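Local structure of Mypaa.01249.c (Mycobacterium paratuberculosis, 3RD5) at residues T4-A9 with T235-S240; L69-L74 with I112-L117. The protein probably acts as an oxidoreductase of the short-chain dehydrogenase/reductase family, although its substrate and the reaction it carries out are not known. All coordinates share one frame; numbering follows the deposited sequence.

How the contacts relate
Contact 1 joins the chain's first modelled residues, 4-9, to helix 226-240 at the surface; contact 2, lying between those segments along the chain, sets the loop after strand 63-68 against helix 110-126 and is partly buried. Their centres are 27 Å apart, on opposite sides of the chain's centre, and their nearest atoms are about 13 Å from each other. No helix is shared: what connects them is the Rossmann-type sheet, running from strand 63-68, which leads into contact 2, at one edge to 259-261, touched by Tyr-237 of contact 1, at the other. Contact 1 packs the N-terminal arm on a late helix, contact 2 a strand-to-helix loop on helix 110-126.

Contact 1 of 2, residues T4-A9 with T235-S240; sequences TGWTAA and TLYAAS
With CG anti to the backbone N in both residues (chi1 -170° in Trp-6, -176° in Tyr-237), each CG sits beside its carbonyl carbon, and the indole of the N-terminal arm and the phenol of helix 226-240 start out toward each other. The two rings meet edge to face: Tyr-237 turns its edge to one face of Trp-6, the planes at 88° and the phenol centroid 5.0 Å from that of the five-membered indole ring. Tyr-237 CD2 makes the closest approach, 3.5 Å from Trp-6 CD2, above the plane but displaced toward the rim. Tyr-237 CB adds a CH-pi contact over the six-membered ring, 4.1 Å from its centroid. The far corner of the indole reaches the helix backbone: Trp-6 CH2 lies 3.6 Å from Tyr-237 N and 4.0 Å from Leu-236 CB. Ser-240 OG stands 3.7 Å from Trp-6 CZ2. Two residues along the arm, Ala-8 CB meets Leu-236 CD1 at 4.0 Å, and both residues also touch Glu-35 of helix 27-38. An ST turn shapes the arm here, Ala-9 N donating to Thr-7 OG1 at 3.2 Å. Beyond the pair, Tyr-237 rests on Val-249, Thr-259 and Pro-261, while Trp-6 also touches Leu-11 and Gln-241. The contact therefore lays the arm preceding the first Rossmann strand, 18-22, against residues 235-240. Its chemistry is dispersion and the weak electrostatics of aromatic C-H groups facing a pi cloud, which implies that the fit of these two segments rests on shape and ring orientation.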
ATOM      1  N   THR A   4       0.676   9.832 -26.347  1.00 37.51           N
ATOM      2  CA  THR A   4      -0.219  10.108 -25.181  1.00 35.62           C
ATOM      3  C   THR A   4       0.208   9.290 -23.958  1.00 33.19           C
ATOM      4  O   THR A   4       0.934   8.286 -24.082  1.00 36.61           O
ATOM      5  CB  THR A   4      -1.691   9.777 -25.502  1.00 37.08           C
ATOM      6  N   GLY A   5      -0.230   9.711 -22.778  1.00 35.95           N
ATOM      7  CA  GLY A   5       0.170   9.026 -21.563  1.00 30.02           C
ATOM      8  C   GLY A   5      -0.344   7.589 -21.440  1.00 24.51           C
ATOM      9  O   GLY A   5      -1.317   7.186 -22.065  1.00 23.56           O
ATOM     10  N   TRP A   6       0.335   6.825 -20.587  1.00 21.20           N
ATOM     11  CA  TRP A   6      -0.054   5.436 -20.314  1.00 19.02           C
ATOM     12  C   TRP A   6      -1.388   5.430 -19.583  1.00 18.42           C
ATOM     13  O   TRP A   6      -1.607   6.246 -18.693  1.00 18.89           O
ATOM     14  CB  TRP A   6       0.995   4.829 -19.406  1.00 18.67           C
ATOM     15  CG  TRP A   6       0.893   3.342 -19.206  1.00 17.57           C
ATOM     16  CD1 TRP A   6       1.586   2.387 -19.866  1.00 18.12           C
ATOM     17  CD2 TRP A   6       0.116   2.648 -18.205  1.00 16.27           C
ATOM     18  NE1 TRP A   6       1.270   1.135 -19.399  1.00 18.69           N
ATOM     19  CE2 TRP A   6       0.383   1.278 -18.356  1.00 16.20           C
ATOM     20  CE3 TRP A   6      -0.759   3.062 -17.172  1.00 15.82           C
ATOM     21  CZ2 TRP A   6      -0.217   0.321 -17.561  1.00 16.45           C
ATOM     22  CZ3 TRP A   6      -1.344   2.108 -16.390  1.00 16.08           C
ATOM     23  CH2 TRP A   6      -1.069   0.760 -16.572  1.00 15.84           C
ATOM     24  N   THR A   7      -2.243   4.479 -19.923  1.00 17.74           N
ATOM     25  CA  THR A   7      -3.506   4.285 -19.204  1.00 18.94           C
ATOM     26  C   THR A   7      -3.725   2.798 -18.993  1.00 17.93           C
ATOM     27  O   THR A   7      -3.009   1.949 -19.515  1.00 17.63           O
ATOM     28  CB  THR A   7      -4.756   4.841 -19.937  1.00 19.83           C
ATOM     29  OG1 THR A   7      -5.070   4.030 -21.070  1.00 22.10           O
ATOM     30  CG2 THR A   7      -4.559   6.309 -20.340  1.00 21.63           C
ATOM     31  N   ALA A   8      -4.752   2.454 -18.227  1.00 18.34           N
ATOM     32  CA  ALA A   8      -5.044   1.034 -17.998  1.00 18.42           C
ATOM     33  C   ALA A   8      -5.320   0.234 -19.277  1.00 19.74           C
ATOM     34  O   ALA A   8      -5.134  -0.979 -19.283  1.00 20.23           O
ATOM     35  CB  ALA A   8      -6.242   0.905 -16.988  1.00 19.34           C
ATOM     36  N   ALA A   9      -5.669   0.920 -20.371  1.00 20.76           N
ATOM     37  CA  ALA A   9      -5.820   0.262 -21.659  1.00 21.58           C
ATOM     38  C   ALA A   9      -4.527  -0.413 -22.130  1.00 20.94           C
ATOM     39  O   ALA A   9      -4.553  -1.342 -22.945  1.00 23.64           O
ATOM     40  CB  ALA A   9      -6.345   1.247 -22.725  1.00 23.17           C
ATOM     41  N   THR A 235      -1.350   3.156  -9.613  1.00 11.84           N
ATOM     42  CA  THR A 235      -1.033   1.856  -9.024  1.00 12.19           C
ATOM     43  C   THR A 235      -0.814   0.780 -10.094  1.00 12.46           C
ATOM     44  O   THR A 235       0.106  -0.024  -9.998  1.00 13.11           O
ATOM     45  CB  THR A 235      -2.133   1.402  -8.085  1.00 12.71           C
ATOM     46  OG1 THR A 235      -2.365   2.397  -7.085  1.00 12.95           O
ATOM     47  CG2 THR A 235      -1.781   0.088  -7.399  1.00 13.46           C
ATOM     48  N   LEU A 236      -1.677   0.787 -11.106  1.00 11.88           N
ATOM     49  CA  LEU A 236      -1.619  -0.223 -12.168  1.00 12.81           C
ATOM     50  C   LEU A 236      -0.316  -0.149 -12.975  1.00 12.83           C
ATOM     51  O   LEU A 236       0.237  -1.156 -13.388  1.00 13.55           O
ATOM     52  CB  LEU A 236      -2.868  -0.099 -13.060  1.00 13.01           C
ATOM     53  CG  LEU A 236      -4.194  -0.534 -12.410  1.00 13.03           C
ATOM     54  CD1 LEU A 236      -5.428  -0.045 -13.223  1.00 15.03           C
ATOM     55  CD2 LEU A 236      -4.226  -2.060 -12.191  1.00 14.14           C
ATOM     56  N   TYR A 237       0.180   1.079 -13.182  1.00 12.82           N
ATOM     57  CA  TYR A 237       1.479   1.281 -13.814  1.00 13.37           C
ATOM     58  C   TYR A 237       2.606   0.704 -12.931  1.00 12.94           C
ATOM     59  O   TYR A 237       3.435  -0.085 -13.389  1.00 13.48           O
ATOM     60  CB  TYR A 237       1.679   2.774 -14.077  1.00 14.24           C
ATOM     61  CG  TYR A 237       2.928   3.178 -14.826  1.00 14.66           C
ATOM     62  CD1 TYR A 237       4.125   3.326 -14.159  1.00 16.39           C
ATOM     63  CD2 TYR A 237       2.878   3.519 -16.152  1.00 16.91           C
ATOM     64  CE1 TYR A 237       5.268   3.822 -14.801  1.00 18.63           C
ATOM     65  CE2 TYR A 237       4.014   4.011 -16.794  1.00 18.91           C
ATOM     66  CZ  TYR A 237       5.178   4.154 -16.098  1.00 20.05           C
ATOM     67  OH  TYR A 237       6.302   4.655 -16.759  1.00 26.10           O
ATOM     68  N   ALA A 238       2.593   1.020 -11.639  1.00 12.77           N
ATOM     69  CA  ALA A 238       3.585   0.466 -10.712  1.00 12.81           C
ATOM     70  C   ALA A 238       3.522  -1.065 -10.613  1.00 13.28           C
ATOM     71  O   ALA A 238       4.546  -1.723 -10.490  1.00 14.80           O
ATOM     72  CB  ALA A 238       3.431   1.086  -9.315  1.00 13.45           C
ATOM     73  N   ALA A 239       2.323  -1.627 -10.732  1.00 12.90           N
ATOM     74  CA  ALA A 239       2.148  -3.089 -10.635  1.00 12.89           C
ATOM     75  C   ALA A 239       2.584  -3.844 -11.851  1.00 13.67           C
ATOM     76  O   ALA A 239       2.808  -5.051 -11.747  1.00 14.92           O
ATOM     77  CB  ALA A 239       0.686  -3.419 -10.347  1.00 14.61           C
ATOM     78  N   SER A 240       2.708  -3.158 -12.993  1.00 13.50           N
ATOM     79  CA  SER A 240       2.880  -3.834 -14.274  1.00 15.00           C
ATOM     80  C   SER A 240       4.163  -3.528 -15.047  1.00 16.50           C
ATOM     81  O   SER A 240       4.502  -4.307 -15.945  1.00 18.95           O
ATOM     82  CB  SER A 240       1.671  -3.567 -15.167  1.00 15.13           C
ATOM     83  OG  SER A 240       1.556  -2.207 -15.510  1.00 15.22           O
TER

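Contact 2 of 2, residues L69-L74 with I112-L117; sequences LDLQDL and IGTNHL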
ATOM      1  N   LEU A  69      -9.782  -9.452   6.054  1.00 17.78           N
ATOM      2  CA  LEU A  69      -8.563  -8.877   6.611  1.00 16.87           C
ATOM      3  C   LEU A  69      -8.961  -7.614   7.353  1.00 17.15           C
ATOM      4  O   LEU A  69      -9.540  -6.695   6.749  1.00 18.05           O
ATOM      5  CB  LEU A  69      -7.546  -8.550   5.529  1.00 17.06           C
ATOM      6  CG  LEU A  69      -6.340  -7.690   5.929  1.00 16.80           C
ATOM      7  CD1 LEU A  69      -5.519  -8.483   6.952  1.00 18.50           C
ATOM      8  CD2 LEU A  69      -5.522  -7.301   4.697  1.00 18.09           C
ATOM      9  N   ASP A  70      -8.570  -7.503   8.631  1.00 16.95           N
ATOM     10  CA  ASP A  70      -8.689  -6.281   9.391  1.00 16.85           C
ATOM     11  C   ASP A  70      -7.291  -5.758   9.711  1.00 15.75           C
ATOM     12  O   ASP A  70      -6.620  -6.275  10.614  1.00 16.11           O
ATOM     13  CB  ASP A  70      -9.454  -6.531  10.694  1.00 17.82           C
ATOM     14  CG  ASP A  70      -9.687  -5.281  11.501  1.00 20.94           C
ATOM     15  OD1 ASP A  70      -9.250  -4.195  11.085  1.00 19.71           O
ATOM     16  OD2 ASP A  70     -10.350  -5.402  12.600  1.00 25.87           O
ATOM     17  N   LEU A  71      -6.825  -4.774   8.952  1.00 15.01           N
ATOM     18  CA  LEU A  71      -5.508  -4.182   9.150  1.00 14.54           C
ATOM     19  C   LEU A  71      -5.322  -3.526  10.502  1.00 16.03           C
ATOM     20  O   LEU A  71      -4.198  -3.282  10.881  1.00 17.58           O
ATOM     21  CB  LEU A  71      -5.182  -3.170   8.047  1.00 15.04           C
ATOM     22  CG  LEU A  71      -4.882  -3.782   6.662  1.00 14.39           C
ATOM     23  CD1 LEU A  71      -5.005  -2.657   5.611  1.00 14.92           C
ATOM     24  CD2 LEU A  71      -3.430  -4.360   6.664  1.00 15.20           C
ATOM     25  N   GLN A  72      -6.409  -3.261  11.228  1.00 15.55           N
ATOM     26  CA  GLN A  72      -6.377  -2.733  12.601  1.00 16.22           C
ATOM     27  C   GLN A  72      -6.320  -3.799  13.674  1.00 16.66           C
ATOM     28  O   GLN A  72      -6.554  -3.503  14.855  1.00 17.58           O
ATOM     29  CB  GLN A  72      -7.577  -1.804  12.866  1.00 16.87           C
ATOM     30  CG  GLN A  72      -7.631  -0.647  11.868  1.00 19.00           C
ATOM     31  CD  GLN A  72      -8.641   0.446  12.210  1.00 26.71           C
ATOM     32  OE1 GLN A  72      -9.052   0.610  13.370  1.00 33.53           O
ATOM     33  NE2 GLN A  72      -8.949   1.275  11.218  1.00 26.14           N
ATOM     34  N   ASP A  73      -5.997  -5.022  13.286  1.00 16.59           N
ATOM     35  CA  ASP A  73      -5.927  -6.164  14.239  1.00 16.61           C
ATOM     36  C   ASP A  73      -4.820  -7.096  13.742  1.00 16.75           C
ATOM     37  O   ASP A  73      -5.000  -7.816  12.774  1.00 17.34           O
ATOM     38  CB  ASP A  73      -7.303  -6.835  14.311  1.00 17.77           C
ATOM     39  CG  ASP A  73      -7.362  -8.038  15.229  1.00 20.56           C
ATOM     40  OD1 ASP A  73      -6.311  -8.543  15.660  1.00 22.01           O
ATOM     41  OD2 ASP A  73      -8.509  -8.479  15.546  1.00 26.10           O
ATOM     42  N   LEU A  74      -3.654  -7.033  14.378  1.00 15.91           N
ATOM     43  CA  LEU A  74      -2.545  -7.853  13.912  1.00 15.57           C
ATOM     44  C   LEU A  74      -2.838  -9.345  13.902  1.00 17.04           C
ATOM     45  O   LEU A  74      -2.269 -10.095  13.094  1.00 17.11           O
ATOM     46  CB  LEU A  74      -1.257  -7.525  14.681  1.00 16.74           C
ATOM     47  CG  LEU A  74      -0.662  -6.152  14.457  1.00 16.90           C
ATOM     48  CD1 LEU A  74       0.489  -5.903  15.460  1.00 19.66           C
ATOM     49  CD2 LEU A  74      -0.132  -6.026  13.018  1.00 21.28           C
ATOM     50  N   ILE A 112      -1.655   5.615  11.321  1.00 12.61           N
ATOM     51  CA  ILE A 112      -0.363   4.907  11.228  1.00 12.11           C
ATOM     52  C   ILE A 112      -0.589   3.404  11.361  1.00 12.15           C
ATOM     53  O   ILE A 112       0.093   2.603  10.689  1.00 13.22           O
ATOM     54  CB  ILE A 112       0.675   5.461  12.225  1.00 12.01           C
ATOM     55  CG1 ILE A 112       2.080   4.987  11.916  1.00 12.63           C
ATOM     56  CG2 ILE A 112       0.340   5.095  13.679  1.00 13.56           C
ATOM     57  CD1 ILE A 112       2.707   5.617  10.660  1.00 13.63           C
ATOM     58  N   GLY A 113      -1.534   3.004  12.201  1.00 13.10           N
ATOM     59  CA  GLY A 113      -1.789   1.582  12.442  1.00 13.70           C
ATOM     60  C   GLY A 113      -2.338   0.864  11.221  1.00 13.72           C
ATOM     61  O   GLY A 113      -1.934  -0.277  10.924  1.00 14.34           O
ATOM     62  N   THR A 114      -3.279   1.471  10.546  1.00 13.15           N
ATOM     63  CA  THR A 114      -3.921   0.881   9.368  1.00 13.27           C
ATOM     64  C   THR A 114      -3.007   0.990   8.151  1.00 13.08           C
ATOM     65  O   THR A 114      -2.720   0.014   7.455  1.00 14.75           O
ATOM     66  CB  THR A 114      -5.242   1.600   9.029  1.00 14.01           C
ATOM     67  OG1 THR A 114      -6.132   1.538  10.158  1.00 15.29           O
ATOM     68  CG2 THR A 114      -5.928   0.977   7.789  1.00 16.32           C
ATOM     69  N   ASN A 115      -2.541   2.206   7.862  1.00 11.71           N
ATOM     70  CA  ASN A 115      -1.940   2.516   6.574  1.00 11.04           C
ATOM     71  C   ASN A 115      -0.515   2.009   6.495  1.00 11.54           C
ATOM     72  O   ASN A 115      -0.063   1.595   5.432  1.00 12.19           O
ATOM     73  CB  ASN A 115      -1.941   4.025   6.378  1.00 11.43           C
ATOM     74  CG  ASN A 115      -3.331   4.645   6.301  1.00 11.59           C
ATOM     75  OD1 ASN A 115      -4.347   3.934   6.224  1.00 12.55           O
ATOM     76  ND2 ASN A 115      -3.394   5.986   6.323  1.00 11.86           N
ATOM     77  N   HIS A 116       0.200   2.062   7.622  1.00 11.51           N
ATOM     78  CA  HIS A 116       1.575   1.594   7.673  1.00 10.89           C
ATOM     79  C   HIS A 116       1.760   0.281   8.445  1.00 11.52           C
ATOM     80  O   HIS A 116       2.245  -0.713   7.891  1.00 12.91           O
ATOM     81  CB  HIS A 116       2.515   2.692   8.237  1.00 12.02           C
ATOM     82  CG  HIS A 116       3.896   2.215   8.495  1.00 11.55           C
ATOM     83  ND1 HIS A 116       4.746   1.802   7.495  1.00 13.29           N
ATOM     84  CD2 HIS A 116       4.577   2.063   9.656  1.00 12.59           C
ATOM     85  CE1 HIS A 116       5.887   1.388   8.031  1.00 13.48           C
ATOM     86  NE2 HIS A 116       5.814   1.541   9.353  1.00 12.94           N
ATOM     87  N   LEU A 117       1.436   0.258   9.737  1.00 11.54           N
ATOM     88  CA  LEU A 117       1.838  -0.902  10.547  1.00 12.42           C
ATOM     89  C   LEU A 117       1.195  -2.203  10.143  1.00 12.13           C
ATOM     90  O   LEU A 117       1.849  -3.251  10.101  1.00 12.57           O
ATOM     91  CB  LEU A 117       1.658  -0.646  12.064  1.00 12.55           C
ATOM     92  CG  LEU A 117       2.524   0.502  12.622  1.00 11.88           C
ATOM     93  CD1 LEU A 117       2.031   0.986  14.022  1.00 14.49           C
ATOM     94  CD2 LEU A 117       4.029   0.144  12.691  1.00 13.20           C
TER
HETATM   95  O   HOH W   1      -2.116  -2.609  12.563  1.00 17.89           O
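Gln-72 and Thr-114 meet with their side chains crossing obliquely, the Gln-72 chain running past Thr-114 OG1. Gln-72 CG lies beside its own backbone N (chi1 -57°) and is 3.2 Å from Thr-114 OG1. The chain runs extended beyond CG, and Gln-72 NE2 comes to 3.0 Å from Thr-114 OG1. The hydroxyl has a definite partner in its own helix, a hydrogen bond with Ser-110 O. Thr-114 CG2, anti to the backbone N, faces Leu-71 instead, 4.2 Å from Leu-71 CB. The Leu-71 side chain sets out toward the helix, its CD1 lies 4.0 Å from Thr-114 O, and it also touches Ala-94 and His-119. Leu-74 CD2 approaches Leu-117 O at the margin. Between the backbones a water donates to both Leu-71 O, at 2.8 Å, and Gly-113 O, at 2.9 Å, bridging two carbonyls that have no proton to offer each other. The loop is held in shape by a type I turn from Asp-70 to Asp-73 and by an Asx turn in which Gln-72 N donates to Asp-70 OD1 from above the carboxylate plane. The same OD1 forms a salt bridge with Arg-48. Ile-112 O accepts from both His-116 N and Leu-117 N, the second bond marking a wider pi-type turn. That turn includes Asn-115, which touches Tyr-165 and Lys-169, consistent with the kinked helix and Asn-Tyr-Lys group of classical SDR enzymes. The contact joins the connection from strand 63-68 to helix 74-82 with helix 110-126. Its chemistry implies a junction made by one bridging water plus the contact of Leu-71 with the Thr-114 methyl, the water reconciling backbone oxygens that would otherwise probably repel.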